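Local structure of putative Acetyltransferase (Lactobacillus plantarum WCFS1, 3EFA) at residues D39-A49 and I59-Q67; Y120-A129 and P138-L146. The protein probably transfers an acetyl group from acetyl-CoA to an amine, as a putative N-acetyltransferase of the GNAT family. All coordinates share one frame; numbering follows the deposited sequence.

Both contacts belong to antiparallel hairpins of one mixed sheet, on opposite sides of the chain's centre, with centres about 20 Å apart. Contact 1 pairs strand 48-52 with strand 57-66, inside the sheet, and adds the loop that leads into it; its loop is tied to the strand by a salt-bridge network round Arg63. Contact 2 pairs strand 139-145 with strand 126-129, the last strand on its side within the chain, and brings in the end of helix 117-122. There the side chains meet mainly through apolar packing, a CH-pi contact and single polar bonds, and the second subunit lies against it. Each contact is partly buried, contact 1 being nearer the middle.

Contact 1 of 2, residues D39-A49 and I59-Q67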
ATOM      1  N   ASP A  39      17.441 -12.433  -2.088  1.00 37.38           N
ATOM      2  CA  ASP A  39      17.660 -10.998  -2.287  1.00 39.98           C
ATOM      3  C   ASP A  39      18.506 -10.396  -1.187  1.00 43.47           C
ATOM      4  O   ASP A  39      18.944 -11.098  -0.256  1.00 42.52           O
ATOM      5  CB  ASP A  39      16.315 -10.237  -2.402  1.00 38.66           C
ATOM      6  CG  ASP A  39      15.544 -10.158  -1.065  1.00 47.95           C
ATOM      7  OD1 ASP A  39      16.034 -10.643  -0.017  1.00 42.43           O
ATOM      8  OD2 ASP A  39      14.426  -9.593  -1.054  1.00 49.13           O
ATOM      9  N   VAL A  40      18.697  -9.085  -1.284  1.00 44.69           N
ATOM     10  CA  VAL A  40      19.535  -8.344  -0.352  1.00 45.09           C
ATOM     11  C   VAL A  40      19.082  -8.415   1.126  1.00 53.75           C
ATOM     12  O   VAL A  40      19.896  -8.222   2.023  1.00 58.70           O
ATOM     13  CB  VAL A  40      19.706  -6.886  -0.805  1.00 55.68           C
ATOM     14  CG1 VAL A  40      18.414  -6.077  -0.542  1.00 41.35           C
ATOM     15  CG2 VAL A  40      20.914  -6.263  -0.129  1.00 55.23           C
ATOM     16  N   LYS A  41      17.806  -8.707   1.384  1.00 51.71           N
ATOM     17  CA  LYS A  41      17.344  -8.893   2.768  1.00 52.36           C
ATOM     18  C   LYS A  41      17.765 -10.237   3.403  1.00 48.27           C
ATOM     19  O   LYS A  41      17.657 -10.423   4.625  1.00 40.88           O
ATOM     20  CB  LYS A  41      15.823  -8.746   2.874  1.00 49.76           C
ATOM     21  CG  LYS A  41      15.267  -7.459   2.322  1.00 60.91           C
ATOM     22  CD  LYS A  41      15.671  -6.253   3.153  1.00 76.88           C
ATOM     23  CE  LYS A  41      15.134  -4.966   2.520  1.00 88.40           C
ATOM     24  NZ  LYS A  41      15.875  -3.742   2.954  1.00 90.42           N
ATOM     25  N   ASP A  42      18.220 -11.180   2.586  1.00 39.69           N
ATOM     26  CA  ASP A  42      18.625 -12.479   3.134  1.00 44.80           C
ATOM     27  C   ASP A  42      20.041 -12.425   3.692  1.00 46.62           C
ATOM     28  O   ASP A  42      20.977 -12.822   3.010  1.00 43.00           O
ATOM     29  CB  ASP A  42      18.529 -13.581   2.078  1.00 36.35           C
ATOM     30  CG  ASP A  42      17.096 -13.950   1.756  1.00 39.51           C
ATOM     31  OD1 ASP A  42      16.345 -14.260   2.706  1.00 42.28           O
ATOM     32  OD2 ASP A  42      16.725 -13.942   0.561  1.00 40.13           O
ATOM     33  N   THR A  43      20.175 -11.923   4.921  1.00 49.93           N
ATOM     34  CA  THR A  43      21.449 -11.842   5.636  1.00 50.88           C
ATOM     35  C   THR A  43      21.433 -12.793   6.841  1.00 60.58           C
ATOM     36  O   THR A  43      20.415 -13.427   7.125  1.00 56.59           O
ATOM     37  CB  THR A  43      21.693 -10.422   6.174  1.00 54.37           C
ATOM     38  OG1 THR A  43      20.807 -10.177   7.274  1.00 55.84           O
ATOM     39  CG2 THR A  43      21.473  -9.349   5.081  1.00 36.27           C
ATOM     40  N   ASP A  44      22.561 -12.860   7.554  0.50 61.78           N
ATOM     41  CA  ASP A  44      22.712 -13.672   8.768  0.50 59.09           C
ATOM     42  C   ASP A  44      21.806 -13.213   9.899  0.50 56.92           C
ATOM     43  O   ASP A  44      21.538 -13.959  10.843  0.50 56.94           O
ATOM     44  CB  ASP A  44      24.151 -13.590   9.279  0.50 55.18           C
ATOM     45  CG  ASP A  44      25.110 -14.362   8.425  0.50 50.06           C
ATOM     46  OD1 ASP A  44      24.665 -15.345   7.806  0.50 58.48           O
ATOM     47  OD2 ASP A  44      26.301 -13.987   8.377  0.50 45.96           O
ATOM     48  N   GLN A  45      21.365 -11.968   9.799  1.00 49.53           N
ATOM     49  CA  GLN A  45      20.579 -11.315  10.839  0.50 55.41           C
ATOM     50  C   GLN A  45      19.072 -11.434  10.603  1.00 57.07           C
ATOM     51  O   GLN A  45      18.265 -11.061  11.470  1.00 48.51           O
ATOM     52  CB  GLN A  45      20.946  -9.825  10.932  0.50 61.86           C
ATOM     53  CG  GLN A  45      22.230  -9.511  11.702  0.50 67.12           C
ATOM     54  CD  GLN A  45      23.387  -9.092  10.807  0.50 68.11           C
ATOM     55  OE1 GLN A  45      23.201  -8.786   9.627  0.50 69.08           O
ATOM     56  NE2 GLN A  45      24.588  -9.065  11.373  0.50 66.51           N
ATOM     57  N   CYS A  46      18.682 -11.919   9.420  1.00 53.11           N
ATOM     58  CA  CYS A  46      17.256 -12.031   9.086  1.00 41.64           C
ATOM     59  C   CYS A  46      16.610 -13.226   9.792  1.00 44.01           C
ATOM     60  O   CYS A  46      17.167 -14.324   9.789  1.00 35.30           O
ATOM     61  CB  CYS A  46      17.045 -12.146   7.573  1.00 42.05           C
ATOM     62  SG  CYS A  46      15.287 -12.043   7.039  1.00 39.58           S
ATOM     63  N   GLU A  47      15.439 -13.010  10.392  1.00 42.44           N
ATOM     64  CA  GLU A  47      14.723 -14.080  11.096  1.00 43.77           C
ATOM     65  C   GLU A  47      13.660 -14.760  10.237  1.00 41.55           C
ATOM     66  O   GLU A  47      12.934 -14.096   9.501  1.00 38.76           O
ATOM     67  CB  GLU A  47      14.103 -13.545  12.387  1.00 40.64           C
ATOM     68  CG  GLU A  47      15.164 -13.120  13.402  1.00 49.72           C
ATOM     69  CD  GLU A  47      14.593 -12.613  14.712  1.00 48.96           C
ATOM     70  OE1 GLU A  47      13.788 -11.644  14.704  1.00 46.25           O
ATOM     71  OE2 GLU A  47      14.976 -13.174  15.760  1.00 53.61           O
ATOM     72  N   TYR A  48      13.559 -16.085  10.337  1.00 33.79           N
ATOM     73  CA  TYR A  48      12.549 -16.821   9.562  1.00 30.27           C
ATOM     74  C   TYR A  48      11.644 -17.632  10.486  1.00 38.02           C
ATOM     75  O   TYR A  48      12.061 -18.036  11.563  1.00 38.12           O
ATOM     76  CB  TYR A  48      13.222 -17.723   8.507  1.00 46.69           C
ATOM     77  CG  TYR A  48      14.204 -16.972   7.622  1.00 47.71           C
ATOM     78  CD1 TYR A  48      13.824 -16.509   6.361  1.00 39.39           C
ATOM     79  CD2 TYR A  48      15.506 -16.694   8.059  1.00 36.21           C
ATOM     80  CE1 TYR A  48      14.715 -15.806   5.551  1.00 39.74           C
ATOM     81  CE2 TYR A  48      16.403 -15.979   7.255  1.00 37.84           C
ATOM     82  CZ  TYR A  48      16.000 -15.539   5.994  1.00 43.92           C
ATOM     83  OH  TYR A  48      16.867 -14.827   5.173  1.00 39.92           O
ATOM     84  N   ALA A  49      10.394 -17.839  10.073  1.00 40.82           N
ATOM     85  CA  ALA A  49       9.468 -18.703  10.803  1.00 36.31           C
ATOM     86  C   ALA A  49       9.343 -20.046  10.083  1.00 34.53           C
ATOM     87  O   ALA A  49       8.998 -20.072   8.902  1.00 34.60           O
ATOM     88  CB  ALA A  49       8.072 -18.028  10.947  1.00 30.90           C
ATOM     89  N   ILE A  59       8.103 -28.162   6.925  1.00 38.45           N
ATOM     90  CA  ILE A  59       7.059 -28.262   5.890  1.00 38.67           C
ATOM     91  C   ILE A  59       6.443 -26.939   5.393  1.00 40.34           C
ATOM     92  O   ILE A  59       5.884 -26.881   4.288  1.00 36.21           O
ATOM     93  CB  ILE A  59       5.911 -29.237   6.284  1.00 39.31           C
ATOM     94  CG1 ILE A  59       5.128 -28.709   7.486  1.00 41.51           C
ATOM     95  CG2 ILE A  59       6.441 -30.644   6.542  1.00 34.95           C
ATOM     96  CD1 ILE A  59       3.761 -29.383   7.661  1.00 41.54           C
ATOM     97  N   THR A  60       6.527 -25.883   6.193  1.00 33.02           N
ATOM     98  CA  THR A  60       6.027 -24.590   5.750  1.00 35.26           C
ATOM     99  C   THR A  60       6.854 -23.465   6.393  1.00 42.78           C
ATOM    100  O   THR A  60       7.445 -23.667   7.466  1.00 37.69           O
ATOM    101  CB  THR A  60       4.479 -24.462   5.996  1.00 40.23           C
ATOM    102  OG1 THR A  60       3.961 -23.313   5.312  1.00 35.36           O
ATOM    103  CG2 THR A  60       4.148 -24.386   7.495  1.00 31.25           C
ATOM    104  N   THR A  61       6.933 -22.310   5.722  1.00 35.10           N
ATOM    105  CA  THR A  61       7.809 -21.215   6.160  1.00 31.72           C
ATOM    106  C   THR A  61       7.321 -19.826   5.739  1.00 30.10           C
ATOM    107  O   THR A  61       6.579 -19.680   4.770  1.00 37.43           O
ATOM    108  CB  THR A  61       9.279 -21.395   5.631  1.00 36.47           C
ATOM    109  OG1 THR A  61      10.120 -20.360   6.159  1.00 32.68           O
ATOM    110  CG2 THR A  61       9.325 -21.313   4.110  1.00 32.15           C
ATOM    111  N   LEU A  62       7.751 -18.812   6.478  1.00 34.33           N
ATOM    112  CA  LEU A  62       7.607 -17.415   6.055  1.00 38.90           C
ATOM    113  C   LEU A  62       8.790 -16.555   6.555  1.00 38.95           C
ATOM    114  O   LEU A  62       9.490 -16.936   7.500  1.00 36.12           O
ATOM    115  CB  LEU A  62       6.249 -16.833   6.493  1.00 45.27           C
ATOM    116  CG  LEU A  62       5.902 -16.646   7.979  1.00 44.55           C
ATOM    117  CD1 LEU A  62       6.566 -15.402   8.579  1.00 36.59           C
ATOM    118  CD2 LEU A  62       4.385 -16.575   8.160  1.00 35.88           C
ATOM    119  N   ARG A  63       9.015 -15.412   5.912  1.00 39.09           N
ATOM    120  CA  ARG A  63      10.119 -14.526   6.277  1.00 33.20           C
ATOM    121  C   ARG A  63       9.615 -13.306   7.064  1.00 38.57           C
ATOM    122  O   ARG A  63       8.653 -12.631   6.657  1.00 35.35           O
ATOM    123  CB  ARG A  63      10.905 -14.081   5.024  1.00 36.41           C
ATOM    124  CG  ARG A  63      12.163 -13.204   5.318  1.00 38.63           C
ATOM    125  CD  ARG A  63      13.056 -12.972   4.079  1.00 33.30           C
ATOM    126  NE  ARG A  63      12.523 -11.945   3.170  1.00 38.59           N
ATOM    127  CZ  ARG A  63      13.148 -11.481   2.085  1.00 40.27           C
ATOM    128  NH1 ARG A  63      14.358 -11.944   1.745  1.00 34.65           N
ATOM    129  NH2 ARG A  63      12.564 -10.541   1.336  1.00 34.51           N
ATOM    130  N   LEU A  64      10.262 -13.015   8.189  1.00 32.80           N
ATOM    131  CA  LEU A  64       9.863 -11.848   8.980  1.00 42.44           C
ATOM    132  C   LEU A  64      10.527 -10.559   8.461  1.00 44.11           C
ATOM    133  O   LEU A  64      11.756 -10.463   8.420  1.00 36.45           O
ATOM    134  CB  LEU A  64      10.126 -12.099  10.476  1.00 41.18           C
ATOM    135  CG  LEU A  64       9.276 -13.300  10.946  1.00 46.95           C
ATOM    136  CD1 LEU A  64      10.012 -14.261  11.853  1.00 41.73           C
ATOM    137  CD2 LEU A  64       7.932 -12.865  11.569  1.00 41.81           C
ATOM    138  N   GLU A  65       9.695  -9.601   8.033  1.00 40.58           N
ATOM    139  CA  GLU A  65      10.148  -8.338   7.438  1.00 38.29           C
ATOM    140  C   GLU A  65       9.529  -7.101   8.134  1.00 43.36           C
ATOM    141  O   GLU A  65       8.592  -6.475   7.610  1.00 42.56           O
ATOM    142  CB  GLU A  65       9.839  -8.298   5.926  1.00 31.10           C
ATOM    143  CG  GLU A  65      10.273  -9.545   5.141  1.00 35.92           C
ATOM    144  CD  GLU A  65       9.901  -9.503   3.650  1.00 50.61           C
ATOM    145  OE1 GLU A  65       9.479  -8.429   3.149  1.00 60.08           O
ATOM    146  OE2 GLU A  65      10.027 -10.552   2.976  1.00 44.94           O
ATOM    147  N   PRO A  66      10.080  -6.721   9.298  1.00 41.26           N
ATOM    148  CA  PRO A  66       9.590  -5.530  10.028  1.00 44.45           C
ATOM    149  C   PRO A  66       9.650  -4.262   9.168  1.00 49.41           C
ATOM    150  O   PRO A  66      10.638  -4.067   8.448  1.00 46.31           O
ATOM    151  CB  PRO A  66      10.580  -5.358  11.184  1.00 45.10           C
ATOM    152  CG  PRO A  66      11.612  -6.470  11.063  1.00 48.68           C
ATOM    153  CD  PRO A  66      11.371  -7.242   9.799  1.00 41.26           C
ATOM    154  N   GLN A  67       8.619  -3.421   9.254  1.00 43.53           N
ATOM    155  CA  GLN A  67       8.585  -2.134   8.566  1.00 47.21           C
ATOM    156  C   GLN A  67       8.506  -1.001   9.604  1.00 54.05           C
ATOM    157  O   GLN A  67       8.450  -1.264  10.802  1.00 56.39           O
ATOM    158  CB  GLN A  67       7.382  -2.070   7.614  1.00 37.42           C
ATOM    159  CG  GLN A  67       7.238  -3.282   6.703  1.00 42.46           C
ATOM    160  CD  GLN A  67       8.283  -3.308   5.596  1.00 48.76           C
ATOM    161  OE1 GLN A  67       8.523  -2.285   4.943  1.00 34.90           O
ATOM    162  NE2 GLN A  67       8.925  -4.478   5.388  1.00 34.53           N
TER
HETATM  163  O   HOH W   1      13.790 -10.356  10.310  1.00 41.36           O
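Arg63 reaches from its strand to the loop and meets Asp39 end-on: NH1 bonds to Asp39 OD1 (2.8 Å) and NH2 to Asp39 OD2 (3.2 Å), with the carboxylate and guanidinium planes 22° apart. NH1 also bonds to Asp42 OD1 at 3.2 Å, arriving from above that carboxylate. Glu65 is gripped side-on, NE and NH2 both reaching OE2 from one face of its carboxylate. Lys41 CB lies over one guanidinium face. On the way, Arg63 CD passes Tyr48 CE1 at 3.6 Å, and Cys46 SG touches Arg63 CG; a bend at chi3 (78°) then turns the head toward the aspartates. A leucine in place of Arg63 would probably leave Asp39 and Glu65 without this cation and Asp42 with Arg22 but not its link to the strand. Behind this network runs the antiparallel hairpin of strands 48-52 and 57-66, part of the GNAT sheet. Ala49 and Leu62 form a hydrogen-bonded pair, N to O in both directions, and Ala49 O takes a second bond from Thr61 OG1 (3.0 Å). Leu64 N donates to Glu47 O, while a water links Glu47 N to Leu64 O. In the second shell, Asp42 OD1 is held by Tyr48 OH (2.6 Å) and by Arg22 of helix 12-29.

Contact 2 of 2, residues Y120-A129 and P138-L146; sequences YELCGYRVTA and PVVIMHKQL. With FMT (formic acid), chain D.
Arg126 and His143 form a hydrogen-bonded pair in the antiparallel hairpin of strands 126-129 and 139-145, each backbone N donating to the other's O. A classic beta bulge follows: Thr128 and Ala129 both face Ile141, whose O accepts a bond from Thr128 N (2.8 Å) and a weak one from Ala129 N, while Ile141 N returns to Ala129 O. Apolar packing gathers round selenomethionine Met142. Its SE touches Tyr120 CB at 3.8 Å and stands oblique to the Tyr120 ring, 5.4 Å from its centroid, a Met-aromatic contact; the bend at chi3 (69°) brings CE against Glu121 CG and Tyr125 CB. Lys144 crosses Tyr125 at about a right angle, laying CB over the ring face, 3.6 Å from the centroid, as a CH-pi contact. Among polar side chains, Lys144 stays extended so that NZ reaches Cys123 O (2.9 Å), at the helix end where Gly124 completes a Schellman motif; Glu97 of helix 88-102 binds both Lys144 NZ and Tyr125 OH. A formic acid molecule, probably from the crystallisation liquor, bridges Arg126 NH1 and Gln145 N. His143 NE2 is bonded to Glu109, and at the edge of the same imidazole ND1 and Thr128 OG1 share a hydrogen bond of 2.9 Å.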
ATOM      1  N   TYR A 120      -6.559 -14.862   2.460  1.00 53.73           N
ATOM      2  CA  TYR A 120      -6.159 -13.861   3.452  1.00 50.14           C
ATOM      3  C   TYR A 120      -7.348 -13.120   4.071  1.00 47.33           C
ATOM      4  O   TYR A 120      -7.288 -12.719   5.237  1.00 42.80           O
ATOM      5  CB  TYR A 120      -5.078 -12.904   2.900  1.00 44.57           C
ATOM      6  CG  TYR A 120      -3.733 -13.599   2.750  1.00 49.64           C
ATOM      7  CD1 TYR A 120      -3.025 -14.037   3.871  1.00 50.11           C
ATOM      8  CD2 TYR A 120      -3.183 -13.845   1.494  1.00 47.99           C
ATOM      9  CE1 TYR A 120      -1.810 -14.696   3.746  1.00 51.54           C
ATOM     10  CE2 TYR A 120      -1.963 -14.499   1.358  1.00 42.75           C
ATOM     11  CZ  TYR A 120      -1.280 -14.924   2.491  1.00 55.16           C
ATOM     12  OH  TYR A 120      -0.064 -15.577   2.368  1.00 54.48           O
ATOM     13  N   GLU A 121      -8.424 -12.953   3.302  1.00 45.18           N
ATOM     14  CA  GLU A 121      -9.656 -12.374   3.843  1.00 51.12           C
ATOM     15  C   GLU A 121     -10.255 -13.253   4.964  1.00 56.93           C
ATOM     16  O   GLU A 121     -10.697 -12.736   5.992  1.00 53.55           O
ATOM     17  CB  GLU A 121     -10.675 -12.090   2.730  1.00 48.14           C
ATOM     18  CG  GLU A 121     -10.233 -10.944   1.806  1.00 55.95           C
ATOM     19  CD  GLU A 121     -11.195 -10.647   0.661  1.00 56.92           C
ATOM     20  OE1 GLU A 121     -11.992 -11.532   0.277  1.00 58.10           O
ATOM     21  OE2 GLU A 121     -11.137  -9.517   0.129  1.00 53.70           O
ATOM     22  N   LEU A 122     -10.249 -14.574   4.779  1.00 49.56           N
ATOM     23  CA  LEU A 122     -10.694 -15.474   5.842  1.00 59.10           C
ATOM     24  C   LEU A 122      -9.848 -15.324   7.106  1.00 60.57           C
ATOM     25  O   LEU A 122     -10.349 -15.524   8.218  1.00 55.51           O
ATOM     26  CB  LEU A 122     -10.681 -16.937   5.391  1.00 56.49           C
ATOM     27  CG  LEU A 122     -11.866 -17.404   4.544  1.00 62.85           C
ATOM     28  CD1 LEU A 122     -11.685 -18.851   4.187  1.00 53.80           C
ATOM     29  CD2 LEU A 122     -13.202 -17.190   5.269  1.00 67.55           C
ATOM     30  N   CYS A 123      -8.575 -14.973   6.936  1.00 45.90           N
ATOM     31  CA  CYS A 123      -7.695 -14.754   8.084  1.00 43.68           C
ATOM     32  C   CYS A 123      -7.819 -13.341   8.651  1.00 45.55           C
ATOM     33  O   CYS A 123      -7.142 -13.004   9.624  1.00 45.98           O
ATOM     34  CB  CYS A 123      -6.229 -15.063   7.742  1.00 42.94           C
ATOM     35  SG  CYS A 123      -5.898 -16.782   7.260  1.00 50.88           S
ATOM     36  N   GLY A 124      -8.667 -12.513   8.035  1.00 45.31           N
ATOM     37  CA  GLY A 124      -8.939 -11.180   8.553  1.00 42.17           C
ATOM     38  C   GLY A 124      -8.229  -9.996   7.902  1.00 48.20           C
ATOM     39  O   GLY A 124      -8.321  -8.874   8.410  1.00 47.47           O
ATOM     40  N   TYR A 125      -7.532 -10.226   6.790  1.00 48.59           N
ATOM     41  CA  TYR A 125      -6.905  -9.129   6.026  1.00 50.17           C
ATOM     42  C   TYR A 125      -7.894  -8.472   5.045  1.00 48.38           C
ATOM     43  O   TYR A 125      -8.891  -9.083   4.661  1.00 47.23           O
ATOM     44  CB  TYR A 125      -5.650  -9.623   5.275  1.00 48.83           C
ATOM     45  CG  TYR A 125      -4.509 -10.029   6.191  1.00 41.59           C
ATOM     46  CD1 TYR A 125      -3.394  -9.201   6.370  1.00 41.00           C
ATOM     47  CD2 TYR A 125      -4.557 -11.233   6.892  1.00 40.84           C
ATOM     48  CE1 TYR A 125      -2.351  -9.563   7.230  1.00 38.96           C
ATOM     49  CE2 TYR A 125      -3.538 -11.606   7.748  1.00 40.46           C
ATOM     50  CZ  TYR A 125      -2.436 -10.773   7.918  1.00 47.66           C
ATOM     51  OH  TYR A 125      -1.439 -11.163   8.777  1.00 37.59           O
ATOM     52  N   ARG A 126      -7.621  -7.224   4.659  1.00 47.28           N
ATOM     53  CA  ARG A 126      -8.385  -6.541   3.600  1.00 49.98           C
ATOM     54  C   ARG A 126      -7.462  -5.813   2.595  1.00 45.00           C
ATOM     55  O   ARG A 126      -6.405  -5.304   2.968  1.00 41.63           O
ATOM     56  CB  ARG A 126      -9.395  -5.547   4.207  1.00 45.87           C
ATOM     57  CG  ARG A 126      -8.702  -4.419   4.939  1.00 61.00           C
ATOM     58  CD  ARG A 126      -9.640  -3.343   5.474  1.00 63.41           C
ATOM     59  NE  ARG A 126      -8.916  -2.087   5.682  1.00 60.24           N
ATOM     60  CZ  ARG A 126      -7.881  -1.952   6.512  1.00 66.35           C
ATOM     61  NH1 ARG A 126      -7.437  -2.999   7.210  1.00 63.25           N
ATOM     62  NH2 ARG A 126      -7.274  -0.776   6.639  1.00 64.16           N
ATOM     63  N   VAL A 127      -7.872  -5.755   1.329  1.00 45.30           N
ATOM     64  CA  VAL A 127      -7.127  -5.016   0.310  1.00 43.46           C
ATOM     65  C   VAL A 127      -7.092  -3.525   0.641  1.00 47.19           C
ATOM     66  O   VAL A 127      -8.129  -2.941   0.942  1.00 46.92           O
ATOM     67  CB  VAL A 127      -7.761  -5.188  -1.089  1.00 49.85           C
ATOM     68  CG1 VAL A 127      -6.956  -4.410  -2.156  1.00 37.92           C
ATOM     69  CG2 VAL A 127      -7.885  -6.683  -1.448  1.00 42.84           C
ATOM     70  N   THR A 128      -5.904  -2.918   0.619  1.00 45.00           N
ATOM     71  CA  THR A 128      -5.799  -1.458   0.762  1.00 49.60           C
ATOM     72  C   THR A 128      -5.251  -0.789  -0.496  1.00 43.62           C
ATOM     73  O   THR A 128      -5.277   0.427  -0.608  1.00 40.25           O
ATOM     74  CB  THR A 128      -4.941  -0.986   1.981  1.00 52.38           C
ATOM     75  OG1 THR A 128      -3.643  -1.594   1.937  1.00 51.85           O
ATOM     76  CG2 THR A 128      -5.628  -1.292   3.323  1.00 43.12           C
ATOM     77  N   ALA A 129      -4.750  -1.589  -1.430  1.00 44.43           N
ATOM     78  CA  ALA A 129      -4.221  -1.061  -2.685  1.00 45.18           C
ATOM     79  C   ALA A 129      -4.102  -2.160  -3.745  1.00 49.95           C
ATOM     80  O   ALA A 129      -3.862  -3.325  -3.420  1.00 46.81           O
ATOM     81  CB  ALA A 129      -2.871  -0.382  -2.459  1.00 36.84           C
ATOM     82  N   PRO A 138       0.012 -10.265 -11.160  1.00 80.82           N
ATOM     83  CA  PRO A 138      -0.831  -9.408 -10.301  1.00 74.33           C
ATOM     84  C   PRO A 138      -0.654  -9.601  -8.780  1.00 69.24           C
ATOM     85  O   PRO A 138      -0.665 -10.731  -8.270  1.00 61.10           O
ATOM     86  CB  PRO A 138      -2.268  -9.787 -10.697  1.00 67.69           C
ATOM     87  CG  PRO A 138      -2.147 -10.759 -11.826  1.00 72.90           C
ATOM     88  CD  PRO A 138      -0.773 -11.341 -11.784  1.00 70.42           C
ATOM     89  N   VAL A 139      -0.527  -8.476  -8.078  1.00 65.95           N
ATOM     90  CA  VAL A 139      -0.349  -8.440  -6.633  1.00 64.37           C
ATOM     91  C   VAL A 139      -1.390  -7.521  -5.980  1.00 62.43           C
ATOM     92  O   VAL A 139      -1.867  -6.575  -6.604  1.00 63.36           O
ATOM     93  CB  VAL A 139       1.039  -7.889  -6.285  1.00 70.74           C
ATOM     94  CG1 VAL A 139       1.508  -8.416  -4.932  1.00 72.95           C
ATOM     95  CG2 VAL A 139       2.031  -8.252  -7.371  1.00 75.40           C
ATOM     96  N   VAL A 140      -1.740  -7.799  -4.726  1.00 53.71           N
ATOM     97  CA  VAL A 140      -2.586  -6.896  -3.951  1.00 44.96           C
ATOM     98  C   VAL A 140      -1.959  -6.607  -2.598  1.00 44.70           C
ATOM     99  O   VAL A 140      -1.376  -7.489  -1.975  1.00 42.30           O
ATOM    100  CB  VAL A 140      -4.015  -7.449  -3.736  1.00 48.28           C
ATOM    101  CG1 VAL A 140      -4.898  -7.166  -4.960  1.00 43.81           C
ATOM    102  CG2 VAL A 140      -3.984  -8.950  -3.388  1.00 40.52           C
ATOM    103  N   ILE A 141      -2.079  -5.362  -2.152  1.00 49.35           N
ATOM    104  CA  ILE A 141      -1.555  -4.952  -0.853  1.00 45.66           C
ATOM    105  C   ILE A 141      -2.648  -5.115   0.204  1.00 42.99           C
ATOM    106  O   ILE A 141      -3.736  -4.554   0.062  1.00 40.69           O
ATOM    107  CB  ILE A 141      -1.065  -3.480  -0.904  1.00 48.79           C
ATOM    108  CG1 ILE A 141      -0.226  -3.241  -2.166  1.00 43.39           C
ATOM    109  CG2 ILE A 141      -0.275  -3.107   0.352  1.00 38.00           C
ATOM    110  CD1 ILE A 141       1.059  -4.027  -2.213  1.00 45.16           C
HETATM  111  N   MSE A 142      -2.360  -5.881   1.257  1.00 44.05           N
HETATM  112  CA  MSE A 142      -3.361  -6.204   2.281  1.00 49.46           C
HETATM  113  C   MSE A 142      -2.905  -5.872   3.708  1.00 47.74           C
HETATM  114  O   MSE A 142      -1.736  -6.027   4.050  1.00 45.24           O
HETATM  115  CB  MSE A 142      -3.788  -7.686   2.182  1.00 40.38           C
HETATM  116  CG  MSE A 142      -4.184  -8.129   0.761  1.00 45.05           C
HETATM  117 SE   MSE A 142      -4.984  -9.932   0.583  0.75 52.42          SE
HETATM  118  CE  MSE A 142      -6.689  -9.550   1.477  1.00 39.42           C
ATOM    119  N   HIS A 143      -3.837  -5.420   4.543  1.00 45.77           N
ATOM    120  CA  HIS A 143      -3.519  -5.135   5.940  1.00 45.53           C
ATOM    121  C   HIS A 143      -4.519  -5.767   6.914  1.00 48.96           C
ATOM    122  O   HIS A 143      -5.634  -6.133   6.544  1.00 47.47           O
ATOM    123  CB  HIS A 143      -3.388  -3.617   6.178  1.00 41.98           C
ATOM    124  CG  HIS A 143      -2.184  -3.011   5.519  1.00 45.08           C
ATOM    125  ND1 HIS A 143      -2.250  -2.338   4.317  1.00 39.78           N
ATOM    126  CD2 HIS A 143      -0.875  -3.020   5.872  1.00 44.73           C
ATOM    127  CE1 HIS A 143      -1.038  -1.944   3.967  1.00 41.87           C
ATOM    128  NE2 HIS A 143      -0.185  -2.349   4.891  1.00 43.18           N
ATOM    129  N   LYS A 144      -4.092  -5.910   8.161  1.00 48.04           N
ATOM    130  CA  LYS A 144      -4.933  -6.442   9.222  1.00 50.25           C
ATOM    131  C   LYS A 144      -4.510  -5.821  10.545  1.00 50.26           C
ATOM    132  O   LYS A 144      -3.320  -5.707  10.832  1.00 54.21           O
ATOM    133  CB  LYS A 144      -4.782  -7.968   9.307  1.00 51.73           C
ATOM    134  CG  LYS A 144      -5.477  -8.583  10.519  1.00 51.80           C
ATOM    135  CD  LYS A 144      -5.315 -10.095  10.596  1.00 49.16           C
ATOM    136  CE  LYS A 144      -6.046 -10.639  11.822  1.00 48.82           C
ATOM    137  NZ  LYS A 144      -5.864 -12.109  12.020  1.00 46.46           N
ATOM    138  N   GLN A 145      -5.479  -5.417  11.358  1.00 49.34           N
ATOM    139  CA  GLN A 145      -5.168  -4.995  12.721  1.00 55.88           C
ATOM    140  C   GLN A 145      -4.905  -6.219  13.595  1.00 55.30           C
ATOM    141  O   GLN A 145      -5.690  -7.166  13.601  1.00 52.52           O
ATOM    142  CB  GLN A 145      -6.307  -4.162  13.313  1.00 52.01           C
ATOM    143  CG  GLN A 145      -6.017  -3.635  14.719  1.00 71.55           C
ATOM    144  CD  GLN A 145      -6.825  -2.383  15.070  1.00 87.88           C
ATOM    145  OE1 GLN A 145      -7.474  -1.779  14.209  1.00 91.69           O
ATOM    146  NE2 GLN A 145      -6.775  -1.986  16.340  1.00 87.68           N
ATOM    147  N   LEU A 146      -3.795  -6.204  14.323  1.00 58.81           N
ATOM    148  CA  LEU A 146      -3.461  -7.320  15.208  1.00 57.24           C
ATOM    149  C   LEU A 146      -3.947  -7.086  16.640  1.00 58.50           C
ATOM    150  O   LEU A 146      -3.717  -6.022  17.226  1.00 60.54           O
ATOM    151  CB  LEU A 146      -1.957  -7.581  15.199  1.00 55.66           C
ATOM    152  CG  LEU A 146      -1.319  -7.840  13.833  1.00 54.22           C
ATOM    153  CD1 LEU A 146       0.167  -8.096  14.000  1.00 49.28           C
ATOM    154  CD2 LEU A 146      -1.994  -9.008  13.125  1.00 51.30           C
TER
HETATM  155  C   FMT D 203      -8.591  -5.781   9.375  1.00 76.60           C
HETATM  156  O1  FMT D 203      -8.296  -5.105  10.366  1.00 69.83           O
HETATM  157  O2  FMT D 203      -8.533  -5.391   8.204  1.00 71.34           O